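Local coordinates for protein cysteine desulfurase (Elizabethkingia anophelis NUHP1, PDB 5VPR) that probably uses pyridoxal 5'-phosphate to strip sulfur from L-cysteine, yielding L-alanine and passing the sulfur to a carrier, at residues D354-V366 with I401-L413. Residues are numbered along the deposited sequence; the frame is centred on the assembly and turned at random.
Sequences DVGMILDKLGIAV and ILTEGVKKAQKML
Leu359, Leu362 and Ile364 converge on Gly405, a worked example of how a glycine lets a helix accept side chains from a helix end and the strand after it. Leu359 lays CD2 against the peptide that follows the glycine, 3.6 Å from Gly405 C, while Leu362 sets CD1 3.7 Å from Gly405 CA. Ile364 brings CD1 to 3.5 Å from Ile401 O, one turn earlier, and its CG2 branch turns instead to Leu402 CD1, the two side chains meeting nearly at right angles. With only hydrogens on its CA, Gly405 is met directly at its backbone by Leu359 and Leu362.

One turn along, Ala409 keeps the surface shallow, and Ile358 uses both branches there. CG2, anti to the backbone N, rests 3.8 Å from Ala409 CB; CG1, beside that N (chi1 -67°), carries CD1 outward to meet Leu413 tip to tip, 3.7 Å from its CG. Met412 bends at its last torsion (chi3 66°), bringing CE to 3.8 Å from the same Ile358 CD1. At the more open margin, the extended chain of Lys408 crosses Leu362 obliquely, its NZ coming against CD2.

The Schellman motif that ends helix 352-361 turns the chain so that Ile364 faces helix 396-413. Gly363, at positive phi, is its C-prime residue; Ile364 N bonds back to Leu359 O at 2.8 Å, and Gly363 N to Asp360 O. Strand 364-365 then pairs in parallel with strand 29-33, whose Val32 touches both Ile364 and Ile401. Leu402 and Val366 both touch Ala388 of strand 386-389.

Over helical segments 354-361 and 401-413 the axes approach to 9.3 Å, their N-to-C directions 125° apart. This apolar side-chain packing belongs to the small domain, built largely from the C-terminal part of the chain, of class-V, fold-type I pyridoxal-phosphate enzymes.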
loop_
_atom_site.group_PDB
_atom_site.type_symbol
_atom_site.label_atom_id
_atom_site.label_comp_id
_atom_site.label_asym_id
_atom_site.label_seq_id
_atom_site.Cartn_x
_atom_site.Cartn_y
_atom_site.Cartn_z
ATOM N N ASP A 354 23.308 -7.379 9.703
ATOM C CA ASP A 354 24.181 -7.060 10.832
ATOM C C ASP A 354 23.785 -5.737 11.468
ATOM O O ASP A 354 23.714 -5.625 12.699
ATOM C CB ASP A 354 25.640 -7.015 10.380
ATOM C CG ASP A 354 26.186 -8.386 10.045
ATOM O OD1 ASP A 354 25.606 -9.390 10.514
ATOM O OD2 ASP A 354 27.200 -8.459 9.319
ATOM N N VAL A 355 23.499 -4.730 10.641
ATOM C CA VAL A 355 23.015 -3.459 11.160
ATOM C C VAL A 355 21.606 -3.618 11.719
ATOM O O VAL A 355 21.273 -3.053 12.771
ATOM C CB VAL A 355 23.082 -2.380 10.065
ATOM C CG1 VAL A 355 22.489 -1.074 10.563
ATOM C CG2 VAL A 355 24.511 -2.174 9.633
ATOM N N GLY A 356 20.765 -4.406 11.043
ATOM C CA GLY A 356 19.401 -4.577 11.509
ATOM C C GLY A 356 19.337 -5.222 12.878
ATOM O O GLY A 356 18.493 -4.865 13.706
ATOM N N MET A 357 20.234 -6.176 13.139
ATOM C CA MET A 357 20.219 -6.873 14.418
ATOM C C MET A 357 20.664 -5.957 15.548
ATOM O O MET A 357 20.062 -5.962 16.628
ATOM C CB MET A 357 21.104 -8.113 14.358
ATOM C CG MET A 357 20.559 -9.208 13.468
ATOM S SD MET A 357 21.538 -10.711 13.624
ATOM C CE MET A 357 23.192 -10.070 13.371
ATOM N N ILE A 358 21.710 -5.157 15.314
ATOM C CA ILE A 358 22.120 -4.160 16.303
ATOM C C ILE A 358 20.976 -3.185 16.576
ATOM O O ILE A 358 20.661 -2.883 17.734
ATOM C CB ILE A 358 23.396 -3.432 15.838
ATOM C CG1 ILE A 358 24.578 -4.402 15.808
ATOM C CG2 ILE A 358 23.698 -2.259 16.745
ATOM C CD1 ILE A 358 25.858 -3.787 15.288
ATOM N N LEU A 359 20.317 -2.704 15.516
ATOM C CA LEU A 359 19.192 -1.783 15.686
ATOM C C LEU A 359 18.055 -2.428 16.480
ATOM O O LEU A 359 17.452 -1.787 17.353
ATOM C CB LEU A 359 18.691 -1.306 14.315
ATOM C CG LEU A 359 19.677 -0.433 13.532
ATOM C CD1 LEU A 359 19.058 0.062 12.213
ATOM C CD2 LEU A 359 20.111 0.739 14.383
ATOM N N ASP A 360 17.748 -3.695 16.192
ATOM C CA ASP A 360 16.704 -4.380 16.946
ATOM C C ASP A 360 17.053 -4.473 18.426
ATOM O O ASP A 360 16.185 -4.279 19.285
ATOM C CB ASP A 360 16.446 -5.772 16.374
ATOM C CG ASP A 360 15.331 -6.506 17.122
ATOM O OD1 ASP A 360 14.198 -5.978 17.191
ATOM O OD2 ASP A 360 15.591 -7.606 17.648
ATOM N N LYS A 361 18.317 -4.758 18.756
ATOM C CA LYS A 361 18.686 -4.787 20.165
ATOM C C LYS A 361 18.522 -3.417 20.819
ATOM O O LYS A 361 18.331 -3.343 22.035
ATOM C CB LYS A 361 20.125 -5.306 20.338
ATOM N N LEU A 362 18.549 -2.333 20.042
ATOM C CA LEU A 362 18.258 -1.007 20.568
ATOM C C LEU A 362 16.768 -0.681 20.550
ATOM O O LEU A 362 16.387 0.465 20.816
ATOM C CB LEU A 362 19.029 0.051 19.781
ATOM C CG LEU A 362 20.538 -0.138 19.829
ATOM C CD1 LEU A 362 21.232 0.814 18.870
ATOM C CD2 LEU A 362 21.022 0.071 21.257
ATOM N N GLY A 363 15.918 -1.655 20.235
ATOM C CA GLY A 363 14.490 -1.413 20.148
ATOM C C GLY A 363 13.979 -0.939 18.800
ATOM O O GLY A 363 12.762 -0.781 18.645
ATOM N N ILE A 364 14.854 -0.733 17.819
ATOM C CA ILE A 364 14.477 -0.117 16.548
ATOM C C ILE A 364 14.136 -1.206 15.534
ATOM O O ILE A 364 14.970 -2.065 15.235
ATOM C CB ILE A 364 15.606 0.778 16.018
ATOM C CG1 ILE A 364 15.955 1.862 17.038
ATOM C CG2 ILE A 364 15.221 1.394 14.658
ATOM C CD1 ILE A 364 17.335 2.456 16.808
ATOM N N ALA A 365 12.927 -1.147 14.967
ATOM C CA ALA A 365 12.485 -2.109 13.958
ATOM C C ALA A 365 12.556 -1.477 12.571
ATOM O O ALA A 365 11.826 -0.524 12.284
ATOM C CB ALA A 365 11.060 -2.594 14.246
ATOM N N VAL A 366 13.425 -2.020 11.715
ATOM C CA VAL A 366 13.553 -1.619 10.317
ATOM C C VAL A 366 13.622 -2.895 9.493
ATOM O O VAL A 366 13.732 -3.996 10.035
ATOM C CB VAL A 366 14.797 -0.740 10.043
ATOM C CG1 VAL A 366 14.680 0.625 10.743
ATOM C CG2 VAL A 366 16.069 -1.479 10.465
ATOM N N ILE A 401 16.807 8.630 17.573
ATOM C CA ILE A 401 17.170 7.328 18.127
ATOM C C ILE A 401 17.688 6.414 17.028
ATOM O O ILE A 401 18.663 5.674 17.219
ATOM C CB ILE A 401 15.964 6.716 18.866
ATOM C CG1 ILE A 401 15.649 7.528 20.123
ATOM C CG2 ILE A 401 16.213 5.252 19.212
ATOM C CD1 ILE A 401 14.442 7.027 20.865
ATOM N N LEU A 402 17.053 6.464 15.853
ATOM C CA LEU A 402 17.514 5.695 14.702
ATOM C C LEU A 402 18.911 6.128 14.279
ATOM O O LEU A 402 19.800 5.296 14.072
ATOM C CB LEU A 402 16.530 5.872 13.536
ATOM C CG LEU A 402 17.021 5.375 12.183
ATOM C CD1 LEU A 402 17.120 3.863 12.213
ATOM C CD2 LEU A 402 16.109 5.824 11.057
ATOM N N THR A 403 19.116 7.437 14.135
ATOM C CA THR A 403 20.396 7.935 13.649
ATOM C C THR A 403 21.530 7.607 14.617
ATOM O O THR A 403 22.605 7.165 14.193
ATOM C CB THR A 403 20.304 9.441 13.397
ATOM O OG1 THR A 403 19.294 9.689 12.403
ATOM C CG2 THR A 403 21.628 9.969 12.894
ATOM N N GLU A 404 21.315 7.812 15.920
ATOM C CA GLU A 404 22.345 7.432 16.885
ATOM C C GLU A 404 22.565 5.928 16.885
ATOM O O GLU A 404 23.698 5.466 17.075
ATOM C CB GLU A 404 21.976 7.914 18.291
ATOM C CG GLU A 404 21.931 9.426 18.413
ATOM C CD GLU A 404 23.228 10.086 17.945
ATOM O OE1 GLU A 404 24.269 9.891 18.616
ATOM O OE2 GLU A 404 23.207 10.783 16.901
ATOM N N GLY A 405 21.498 5.153 16.660
ATOM C CA GLY A 405 21.647 3.709 16.568
ATOM C C GLY A 405 22.484 3.285 15.377
ATOM O O GLY A 405 23.283 2.347 15.469
ATOM N N VAL A 406 22.323 3.974 14.244
ATOM C CA VAL A 406 23.078 3.610 13.050
ATOM C C VAL A 406 24.557 3.938 13.234
ATOM O O VAL A 406 25.433 3.140 12.876
ATOM C CB VAL A 406 22.477 4.299 11.808
ATOM C CG1 VAL A 406 23.448 4.245 10.647
ATOM C CG2 VAL A 406 21.154 3.635 11.425
ATOM N N LYS A 407 24.859 5.113 13.795
ATOM C CA LYS A 407 26.243 5.446 14.128
ATOM C C LYS A 407 26.854 4.408 15.061
ATOM O O LYS A 407 27.999 3.983 14.864
ATOM C CB LYS A 407 26.314 6.834 14.767
ATOM C CG LYS A 407 25.863 7.954 13.851
ATOM C CD LYS A 407 25.912 9.312 14.535
ATOM C CE LYS A 407 25.283 10.387 13.646
ATOM N NZ LYS A 407 25.620 11.760 14.116
ATOM N N LYS A 408 26.103 3.984 16.082
ATOM C CA LYS A 408 26.639 3.001 17.025
ATOM C C LYS A 408 26.899 1.670 16.331
ATOM O O LYS A 408 27.926 1.026 16.577
ATOM C CB LYS A 408 25.680 2.829 18.207
ATOM C CG LYS A 408 26.023 1.699 19.157
ATOM C CD LYS A 408 25.101 1.698 20.374
ATOM C CE LYS A 408 25.385 0.498 21.282
ATOM N NZ LYS A 408 24.619 0.498 22.568
ATOM N N ALA A 409 25.993 1.265 15.432
ATOM C CA ALA A 409 26.156 0.011 14.704
ATOM C C ALA A 409 27.444 0.001 13.891
ATOM O O ALA A 409 28.200 -0.977 13.909
ATOM C CB ALA A 409 24.951 -0.220 13.794
ATOM N N GLN A 410 27.716 1.089 13.171
ATOM C CA GLN A 410 28.869 1.094 12.276
ATOM C C GLN A 410 30.182 0.988 13.046
ATOM O O GLN A 410 31.097 0.269 12.621
ATOM C CB GLN A 410 28.818 2.337 11.382
ATOM C CG GLN A 410 29.876 3.395 11.614
ATOM C CD GLN A 410 29.824 4.474 10.550
ATOM O OE1 GLN A 410 29.655 4.185 9.359
ATOM N NE2 GLN A 410 29.950 5.725 10.974
ATOM N N LYS A 411 30.298 1.660 14.194
ATOM C CA LYS A 411 31.525 1.489 14.968
ATOM C C LYS A 411 31.547 0.149 15.691
ATOM O O LYS A 411 32.621 -0.428 15.873
ATOM C CB LYS A 411 31.728 2.643 15.954
ATOM C CG LYS A 411 30.468 3.187 16.568
ATOM C CD LYS A 411 30.642 4.653 16.939
ATOM C CE LYS A 411 31.046 4.803 18.383
ATOM N NZ LYS A 411 30.896 6.213 18.820
ATOM N N MET A 412 30.383 -0.381 16.081
ATOM C CA MET A 412 30.354 -1.738 16.617
ATOM C C MET A 412 30.852 -2.742 15.589
ATOM O O MET A 412 31.543 -3.708 15.936
ATOM C CB MET A 412 28.941 -2.105 17.072
ATOM C CG MET A 412 28.599 -1.624 18.464
ATOM S SD MET A 412 26.892 -1.961 18.881
ATOM C CE MET A 412 26.868 -3.752 18.935
ATOM N N LEU A 413 30.522 -2.524 14.316
ATOM C CA LEU A 413 30.874 -3.461 13.259
ATOM C C LEU A 413 32.241 -3.196 12.638
ATOM O O LEU A 413 32.746 -4.054 11.908
ATOM C CB LEU A 413 29.793 -3.447 12.178
ATOM C CG LEU A 413 28.495 -4.017 12.747
ATOM C CD1 LEU A 413 27.330 -3.876 11.774
ATOM C CD2 LEU A 413 28.694 -5.471 13.146
#